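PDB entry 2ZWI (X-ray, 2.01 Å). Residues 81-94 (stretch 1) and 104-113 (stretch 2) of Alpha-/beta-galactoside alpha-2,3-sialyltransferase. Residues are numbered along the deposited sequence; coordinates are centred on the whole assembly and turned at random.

Stretch 1 81-94: GNTLWAVDVVNIIK
Stretch 2, residues 104-113: EIELNFYDDG

How do the two backbones run relative to each other? Stretch 2 is an extended strand from Glu104 to Tyr110, with phi near -73 to -127° and psi between 114 and 148°, followed by Asp111 (-51/144°), Asp112 (-78/-37°) and Gly113 (158/-141°). Stretch 1 enters as the last two residues of a strand, Gly81 (-141/-168°) and Asn82 (-110/121°), and pairs in parallel with the end of the strand in stretch 2, at Phe109 and Tyr110. It then passes through a type I turn from Thr83 (-55/-52°), Leu84 (-55/-41°) and Trp85 (-98/38°) to Ala86, closed by Ala86 N to Thr83 O at 3.1 Å. The helix that follows, through Lys94, runs back along the strand at 164° to its direction, the axes approaching to 10.4 Å.

What fixes the register? Gly81 lies beside Phe109 and Asn82 beside Tyr110, each pair with CA atoms 5.0 Å apart; Thr83 CA is 5.1 Å from Asp111 CA. Gly81 N donates to Asn108 O at 2.9 Å, Tyr110 N to Gly81 O at 3.0 Å, and Thr83 N to Tyr110 O at 3.0 Å, so Gly81 bonds to residues flanking its partner, as parallel pairing requires. Tyr110 O also receives a CA-H...O contact from Asn82 CA at 3.4 Å. Far along the antiparallel helix, Ile93 CA comes within 7.8 Å of Ile105 CA.

How does the helix pack on the strand? Phe109 (chi1 -72°, chi2 -83°) projects to the helix side of the sheet, its CE1 3.4 Å from Val89 CG1 and 3.6 Å from Ala86 CB. Gly81 shares that face, and its lack of a side chain matters: an ideal CB there would fall 2.6 Å from Val89 CG1. Val89 has an unusual chi1 of 0°, between wells, and its CG2 lies 3.9 Å from Leu107 CD2. One helical turn on, Ile93 (m, t) brings CD1 to 3.9 Å from Leu107 CD2 and CG2 to 4.1 Å from Ile105 CD1. Leu107 and Ile105, also m, t, point toward the helix, so alternate strand residues supply this apolar surface.

What do the polar side chains add beyond the strand ends? Asn82 and Tyr110 (chi1 -66°) project to the other face. Asn82 (chi1 173°, chi2 -47°) uses both ends of its amide: ND2 donates to Asp112 OD1 at 2.8 Å, while OD1 accepts from Trp85 N at 3.1 Å, tying the turn to Asp112, two residues beyond the end of the strand. Asp112 (chi1 177°) points toward stretch 1, with CB 3.8 Å from Leu84 CB. Its OD1 sits at the edge of the Trp85 ring (chi1 -66°, chi2 110°), 3.7 Å from Trp85 CD1; a water accepts from Trp85 NE1 at 2.9 Å and donates to Asp112 OD1 at 2.6 Å. Another water joins Thr83 OG1 (2.9 Å; chi1 -49°) to Asp111 OD1 (2.7 Å).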

# COMPACT_ATOMS: atom_id res chain seq x y z
N GLY A 81 2.81 3.27 -10.80
CA GLY A 81 1.46 2.71 -10.64
C GLY A 81 1.27 1.80 -9.44
O GLY A 81 2.11 1.72 -8.55
N ASN A 82 0.13 1.11 -9.45
CA ASN A 82 -0.33 0.23 -8.39
C ASN A 82 -0.24 -1.19 -8.94
O ASN A 82 -0.85 -1.49 -9.96
CB ASN A 82 -1.77 0.64 -8.05
CG ASN A 82 -2.45 -0.29 -7.06
OD1 ASN A 82 -2.40 -1.51 -7.20
ND2 ASN A 82 -3.11 0.29 -6.06
N THR A 83 0.54 -2.06 -8.28
CA THR A 83 0.79 -3.42 -8.77
C THR A 83 -0.51 -4.22 -9.01
O THR A 83 -0.69 -4.76 -10.09
CB THR A 83 1.76 -4.18 -7.83
OG1 THR A 83 2.90 -3.35 -7.57
CG2 THR A 83 2.22 -5.47 -8.47
N LEU A 84 -1.40 -4.28 -8.03
CA LEU A 84 -2.68 -4.99 -8.21
C LEU A 84 -3.42 -4.45 -9.44
O LEU A 84 -4.01 -5.20 -10.21
CB LEU A 84 -3.56 -4.85 -6.96
CG LEU A 84 -4.86 -5.66 -6.92
CD1 LEU A 84 -4.57 -7.16 -6.95
CD2 LEU A 84 -5.65 -5.28 -5.68
N TRP A 85 -3.39 -3.13 -9.61
CA TRP A 85 -4.06 -2.44 -10.70
C TRP A 85 -3.11 -2.14 -11.85
O TRP A 85 -3.20 -1.09 -12.49
CB TRP A 85 -4.72 -1.17 -10.15
CG TRP A 85 -5.82 -1.49 -9.20
CD1 TRP A 85 -5.84 -1.29 -7.84
CD2 TRP A 85 -7.07 -2.11 -9.53
NE1 TRP A 85 -7.03 -1.72 -7.31
CE2 TRP A 85 -7.80 -2.23 -8.33
CE3 TRP A 85 -7.65 -2.56 -10.72
CZ2 TRP A 85 -9.08 -2.79 -8.29
CZ3 TRP A 85 -8.92 -3.11 -10.69
CH2 TRP A 85 -9.63 -3.22 -9.47
N ALA A 86 -2.21 -3.07 -12.13
CA ALA A 86 -1.28 -2.93 -13.26
C ALA A 86 -2.04 -2.67 -14.57
O ALA A 86 -1.47 -2.12 -15.51
CB ALA A 86 -0.41 -4.18 -13.39
N VAL A 87 -3.31 -3.06 -14.63
CA VAL A 87 -4.15 -2.78 -15.81
C VAL A 87 -4.13 -1.30 -16.22
O VAL A 87 -4.14 -0.98 -17.41
CB VAL A 87 -5.64 -3.27 -15.63
CG1 VAL A 87 -6.37 -2.44 -14.58
CG2 VAL A 87 -6.39 -3.25 -16.97
N ASP A 88 -4.10 -0.40 -15.24
CA ASP A 88 -4.03 1.03 -15.54
C ASP A 88 -2.72 1.38 -16.25
O ASP A 88 -2.74 2.12 -17.22
CB ASP A 88 -4.22 1.87 -14.28
CG ASP A 88 -5.60 1.71 -13.67
OD1 ASP A 88 -5.71 1.87 -12.44
OD2 ASP A 88 -6.58 1.43 -14.40
N VAL A 89 -1.59 0.83 -15.79
CA VAL A 89 -0.34 1.09 -16.52
C VAL A 89 -0.28 0.38 -17.88
O VAL A 89 0.26 0.93 -18.83
CB VAL A 89 0.99 1.02 -15.63
CG1 VAL A 89 0.73 0.70 -14.17
CG2 VAL A 89 2.10 0.17 -16.26
N VAL A 90 -0.88 -0.81 -17.99
CA VAL A 90 -1.05 -1.47 -19.30
C VAL A 90 -1.68 -0.53 -20.35
O VAL A 90 -1.17 -0.40 -21.47
CB VAL A 90 -1.89 -2.78 -19.20
CG1 VAL A 90 -2.26 -3.31 -20.59
CG2 VAL A 90 -1.14 -3.85 -18.41
N ASN A 91 -2.77 0.12 -19.98
CA ASN A 91 -3.47 1.03 -20.89
C ASN A 91 -2.68 2.30 -21.22
O ASN A 91 -2.80 2.85 -22.31
CB ASN A 91 -4.86 1.36 -20.34
CG ASN A 91 -5.88 0.29 -20.67
OD1 ASN A 91 -6.44 0.27 -21.77
ND2 ASN A 91 -6.12 -0.63 -19.72
N ILE A 92 -1.86 2.75 -20.27
CA ILE A 92 -0.93 3.85 -20.53
C ILE A 92 0.17 3.40 -21.50
O ILE A 92 0.45 4.09 -22.49
CB ILE A 92 -0.36 4.47 -19.21
CG1 ILE A 92 -1.49 5.13 -18.40
CG2 ILE A 92 0.75 5.50 -19.53
CD1 ILE A 92 -1.22 5.28 -16.88
N ILE A 93 0.76 2.23 -21.25
CA ILE A 93 1.77 1.67 -22.18
C ILE A 93 1.21 1.47 -23.60
O ILE A 93 1.84 1.85 -24.59
CB ILE A 93 2.36 0.32 -21.68
CG1 ILE A 93 3.11 0.49 -20.34
CG2 ILE A 93 3.31 -0.26 -22.73
CD1 ILE A 93 3.49 -0.85 -19.64
N LYS A 94 0.03 0.85 -23.68
CA LYS A 94 -0.70 0.67 -24.93
C LYS A 94 -0.79 1.98 -25.74
O LYS A 94 -0.48 2.01 -26.93
CB LYS A 94 -2.10 0.11 -24.62
CG LYS A 94 -3.03 -0.17 -25.81
CD LYS A 94 -3.90 -1.40 -25.50
CE LYS A 94 -5.30 -1.06 -25.02
NZ LYS A 94 -6.34 -1.53 -26.03
N GLU A 104 11.01 5.71 -24.87
CA GLU A 104 11.50 4.79 -23.85
C GLU A 104 10.47 4.73 -22.73
O GLU A 104 9.93 5.76 -22.35
CB GLU A 104 12.85 5.25 -23.31
CG GLU A 104 14.00 5.07 -24.31
CD GLU A 104 15.29 5.74 -23.87
OE1 GLU A 104 15.47 5.98 -22.65
OE2 GLU A 104 16.15 6.00 -24.75
N ILE A 105 10.19 3.53 -22.23
CA ILE A 105 9.26 3.37 -21.10
C ILE A 105 9.93 2.64 -19.95
O ILE A 105 10.55 1.59 -20.15
CB ILE A 105 7.96 2.61 -21.49
CG1 ILE A 105 7.15 3.40 -22.52
CG2 ILE A 105 7.10 2.33 -20.25
CD1 ILE A 105 6.19 2.55 -23.35
N GLU A 106 9.82 3.20 -18.75
CA GLU A 106 10.31 2.58 -17.53
C GLU A 106 9.18 2.54 -16.51
O GLU A 106 8.33 3.44 -16.49
CB GLU A 106 11.51 3.34 -16.97
CG GLU A 106 12.72 3.24 -17.90
CD GLU A 106 13.97 3.91 -17.34
OE1 GLU A 106 14.97 3.99 -18.10
OE2 GLU A 106 13.95 4.34 -16.17
N LEU A 107 9.17 1.52 -15.66
CA LEU A 107 8.03 1.24 -14.78
C LEU A 107 8.43 1.15 -13.32
O LEU A 107 9.44 0.54 -12.99
CB LEU A 107 7.33 -0.06 -15.18
CG LEU A 107 6.90 -0.24 -16.65
CD1 LEU A 107 6.40 -1.64 -16.89
CD2 LEU A 107 5.84 0.80 -17.05
N ASN A 108 7.62 1.77 -12.46
CA ASN A 108 7.70 1.58 -11.02
C ASN A 108 6.32 1.14 -10.51
O ASN A 108 5.36 1.92 -10.59
CB ASN A 108 8.11 2.89 -10.32
CG ASN A 108 9.52 3.33 -10.70
OD1 ASN A 108 9.70 4.35 -11.39
ND2 ASN A 108 10.51 2.58 -10.26
N PHE A 109 6.23 -0.09 -10.02
CA PHE A 109 5.00 -0.61 -9.42
C PHE A 109 5.08 -0.62 -7.88
O PHE A 109 6.05 -1.11 -7.31
CB PHE A 109 4.71 -2.04 -9.90
CG PHE A 109 4.25 -2.14 -11.34
CD1 PHE A 109 2.91 -1.93 -11.68
CD2 PHE A 109 5.16 -2.48 -12.34
CE1 PHE A 109 2.48 -2.03 -13.02
CE2 PHE A 109 4.74 -2.60 -13.68
CZ PHE A 109 3.39 -2.36 -14.01
N TYR A 110 4.07 -0.06 -7.23
CA TYR A 110 3.97 -0.05 -5.78
C TYR A 110 2.83 -0.95 -5.32
O TYR A 110 1.71 -0.80 -5.82
CB TYR A 110 3.69 1.39 -5.31
CG TYR A 110 4.83 2.34 -5.57
CD1 TYR A 110 5.00 2.93 -6.83
CD2 TYR A 110 5.74 2.65 -4.57
CE1 TYR A 110 6.06 3.80 -7.08
CE2 TYR A 110 6.81 3.52 -4.80
CZ TYR A 110 6.96 4.08 -6.05
OH TYR A 110 8.00 4.93 -6.25
N ASP A 111 3.11 -1.88 -4.41
CA ASP A 111 2.07 -2.78 -3.88
C ASP A 111 0.85 -2.00 -3.40
O ASP A 111 1.00 -0.93 -2.83
CB ASP A 111 2.60 -3.60 -2.69
CG ASP A 111 3.58 -4.68 -3.10
OD1 ASP A 111 3.67 -5.02 -4.30
OD2 ASP A 111 4.27 -5.20 -2.18
N ASP A 112 -0.34 -2.57 -3.59
CA ASP A 112 -1.62 -1.98 -3.17
C ASP A 112 -1.87 -2.16 -1.66
O ASP A 112 -2.42 -1.28 -1.00
CB ASP A 112 -2.74 -2.64 -4.00
CG ASP A 112 -4.14 -2.18 -3.61
OD1 ASP A 112 -4.68 -1.29 -4.30
OD2 ASP A 112 -4.72 -2.75 -2.66
N GLY A 113 -1.46 -3.32 -1.13
CA GLY A 113 -1.74 -3.69 0.25
C GLY A 113 -1.66 -5.20 0.43
O GLY A 113 -0.81 -5.86 -0.17
O HOH W 1 5.34 -4.07 -6.21
O HOH W 2 -7.25 -1.44 -4.43